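Local coordinates for protein YghZ aldo-keto reductase (Escherichia coli, PDB 3N6Q) that probably reduces aldehydes or ketones to alcohols with a nicotinamide cofactor, as a TIM-barrel member of the aldo-keto reductase family, at residues A98-W103 and S137-E142. Sequence-based numbering, arbitrary orientation.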
loop_
_atom_site.group_PDB
_atom_site.type_symbol
_atom_site.label_atom_id
_atom_site.label_comp_id
_atom_site.label_asym_id
_atom_site.label_seq_id
_atom_site.Cartn_x
_atom_site.Cartn_y
_atom_site.Cartn_z
ATOM N N ALA B 98 15.842 -9.985 -12.341
ATOM C CA ALA B 98 15.063 -10.880 -13.239
ATOM C C ALA B 98 15.205 -10.248 -14.603
ATOM O O ALA B 98 15.106 -9.009 -14.720
ATOM C CB ALA B 98 13.614 -10.905 -12.824
ATOM N N GLY B 99 15.404 -11.076 -15.622
ATOM C CA GLY B 99 15.364 -10.605 -16.993
ATOM C C GLY B 99 15.813 -11.659 -17.978
ATOM O O GLY B 99 15.344 -11.671 -19.149
ATOM N N TYR B 100 16.771 -12.481 -17.567
ATOM C CA TYR B 100 17.253 -13.581 -18.427
ATOM C C TYR B 100 16.372 -14.814 -18.300
ATOM O O TYR B 100 15.385 -14.779 -17.586
ATOM C CB TYR B 100 18.698 -13.954 -18.108
ATOM C CG TYR B 100 19.673 -12.927 -18.686
ATOM C CD1 TYR B 100 20.134 -13.038 -20.007
ATOM C CD2 TYR B 100 20.062 -11.832 -17.923
ATOM C CE1 TYR B 100 21.002 -12.013 -20.574
ATOM C CE2 TYR B 100 20.909 -10.827 -18.476
ATOM C CZ TYR B 100 21.409 -10.970 -19.768
ATOM O OH TYR B 100 22.272 -9.996 -20.263
ATOM N N ASP B 101 16.699 -15.890 -19.033
ATOM C CA ASP B 101 15.806 -17.077 -19.015
ATOM C C ASP B 101 15.928 -17.694 -17.631
ATOM O O ASP B 101 17.055 -17.957 -17.130
ATOM C CB ASP B 101 16.262 -18.119 -20.036
ATOM C CG ASP B 101 15.980 -17.716 -21.474
ATOM O OD1 ASP B 101 15.403 -16.627 -21.765
ATOM O OD2 ASP B 101 16.451 -18.481 -22.333
ATOM N N MET B 102 14.785 -17.944 -16.999
ATOM C CA MET B 102 14.803 -18.495 -15.667
ATOM C C MET B 102 13.924 -19.748 -15.627
ATOM O O MET B 102 14.346 -20.776 -15.059
ATOM C CB MET B 102 14.255 -17.456 -14.659
ATOM C CG MET B 102 14.080 -18.117 -13.285
ATOM S SD MET B 102 15.669 -18.419 -12.500
ATOM C CE MET B 102 15.152 -19.512 -11.152
ATOM N N TRP B 103 12.662 -19.626 -16.048
ATOM C CA TRP B 103 11.796 -20.825 -16.129
ATOM C C TRP B 103 11.180 -20.946 -17.534
ATOM O O TRP B 103 11.229 -20.024 -18.336
ATOM C CB TRP B 103 10.757 -20.883 -14.969
ATOM C CG TRP B 103 9.692 -19.807 -15.024
ATOM C CD1 TRP B 103 8.558 -19.813 -15.841
ATOM C CD2 TRP B 103 9.579 -18.635 -14.193
ATOM N NE1 TRP B 103 7.789 -18.715 -15.562
ATOM C CE2 TRP B 103 8.386 -17.967 -14.574
ATOM C CE3 TRP B 103 10.416 -18.039 -13.215
ATOM C CZ2 TRP B 103 7.932 -16.786 -13.940
ATOM C CZ3 TRP B 103 10.003 -16.851 -12.605
ATOM C CH2 TRP B 103 8.753 -16.226 -12.963
ATOM N N SER B 137 16.088 -4.919 -12.934
ATOM C CA SER B 137 15.888 -5.459 -14.263
ATOM C C SER B 137 17.246 -5.925 -14.805
ATOM O O SER B 137 18.168 -5.082 -15.006
ATOM C CB SER B 137 15.258 -4.343 -15.140
ATOM O OG SER B 137 15.186 -4.849 -16.454
ATOM N N HIS B 138 17.378 -7.220 -15.134
ATOM C CA HIS B 138 18.720 -7.839 -15.437
ATOM C C HIS B 138 19.229 -7.481 -16.849
ATOM O O HIS B 138 20.442 -7.579 -17.165
ATOM C CB HIS B 138 18.644 -9.376 -15.289
ATOM C CG HIS B 138 19.954 -10.014 -14.932
ATOM N ND1 HIS B 138 20.045 -11.320 -14.485
ATOM C CD2 HIS B 138 21.229 -9.579 -15.095
ATOM C CE1 HIS B 138 21.320 -11.663 -14.380
ATOM N NE2 HIS B 138 22.062 -10.613 -14.717
ATOM N N ARG B 139 18.304 -7.105 -17.718
ATOM C CA ARG B 139 18.633 -6.791 -19.123
ATOM C C ARG B 139 17.511 -6.055 -19.778
ATOM O O ARG B 139 16.359 -6.024 -19.283
ATOM C CB ARG B 139 19.016 -8.024 -19.942
ATOM C CG ARG B 139 17.865 -9.113 -20.045
ATOM C CD ARG B 139 17.898 -9.857 -21.416
ATOM N NE ARG B 139 17.130 -11.114 -21.351
ATOM C CZ ARG B 139 17.306 -12.200 -22.132
ATOM N NH1 ARG B 139 18.176 -12.185 -23.153
ATOM N NH2 ARG B 139 16.586 -13.318 -21.905
ATOM N N VAL B 140 17.794 -5.508 -20.955
ATOM C CA VAL B 140 16.718 -4.885 -21.735
ATOM C C VAL B 140 15.793 -5.942 -22.389
ATOM O O VAL B 140 16.280 -6.870 -23.035
ATOM C CB VAL B 140 17.365 -3.980 -22.844
ATOM C CG1 VAL B 140 16.298 -3.468 -23.879
ATOM C CG2 VAL B 140 18.079 -2.819 -22.172
ATOM N N ASP B 141 14.478 -5.724 -22.325
ATOM C CA ASP B 141 13.521 -6.483 -23.160
ATOM C C ASP B 141 12.910 -5.495 -24.151
ATOM O O ASP B 141 12.122 -4.645 -23.749
ATOM C CB ASP B 141 12.406 -7.030 -22.262
ATOM C CG ASP B 141 11.368 -7.842 -23.030
ATOM O OD1 ASP B 141 11.545 -7.987 -24.252
ATOM O OD2 ASP B 141 10.405 -8.378 -22.369
ATOM N N GLU B 142 13.281 -5.602 -25.426
ATOM C CA GLU B 142 12.763 -4.616 -26.447
ATOM C C GLU B 142 11.261 -4.768 -26.688
ATOM O O GLU B 142 10.567 -3.856 -27.191
ATOM C CB GLU B 142 13.512 -4.803 -27.757
ATOM C CG GLU B 142 14.935 -4.284 -27.656
ATOM C CD GLU B 142 15.668 -4.253 -29.006
ATOM O OE1 GLU B 142 15.033 -4.539 -30.058
ATOM O OE2 GLU B 142 16.873 -3.906 -28.993
HETATM O O HOH W 1 13.989 -7.195 -16.685
HETATM O O HOH W 2 17.587 -12.880 -14.801
HETATM O O HOH W 3 22.736 -7.762 -18.366
#
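Arg139 lays its guanidinium almost flat on the ring of Tyr100, the two planes 20° apart and the centres 4.3 Å from each other. Tyr100 CD1 sits over the middle of the guanidinium, while further back along the arginine, toward its backbone, CG rests on the same ring face, 4.0 Å from the centroid, in a CH-pi contact. That reach depends on chi1 of 61°, which tucks CG between backbone N and carbonyl carbon, and on a bend at chi2. What fixes the guanidinium in its plane is Gly99 O: Arg139 NE donates to it at 2.9 Å, nearly straight, and NH2 adds a weak second bond. NH2 also makes a long salt bridge of 3.5 Å to Asp101 OD1, an oxygen that is also hydrogen-bonded to Ser109 OG. At the root of these loops the strands 93-98 and 132-137, parallel neighbours in the TIM barrel, run out at their C-terminal ends, the end of the barrel where aldo-keto reductases have their active site. Where the strands end, His138 N donates to Ala98 O at 2.9 Å; water 1 links that same oxygen to Ser137 OG, which is also hydrogen-bonded to Tyr170 OH. His138, with CG anti to its backbone N, offers the face of its imidazole to the edge of Tyr100; the Tyr100 and His138 rings stand at 82°, Tyr100 CD2 over the imidazole centre. Two waters tie these two residues together, each running from a backbone atom of one to a side-chain atom of the other: water 2 joins Tyr100 N to His138 ND1, and water 3 spans Tyr100 OH and His138 O.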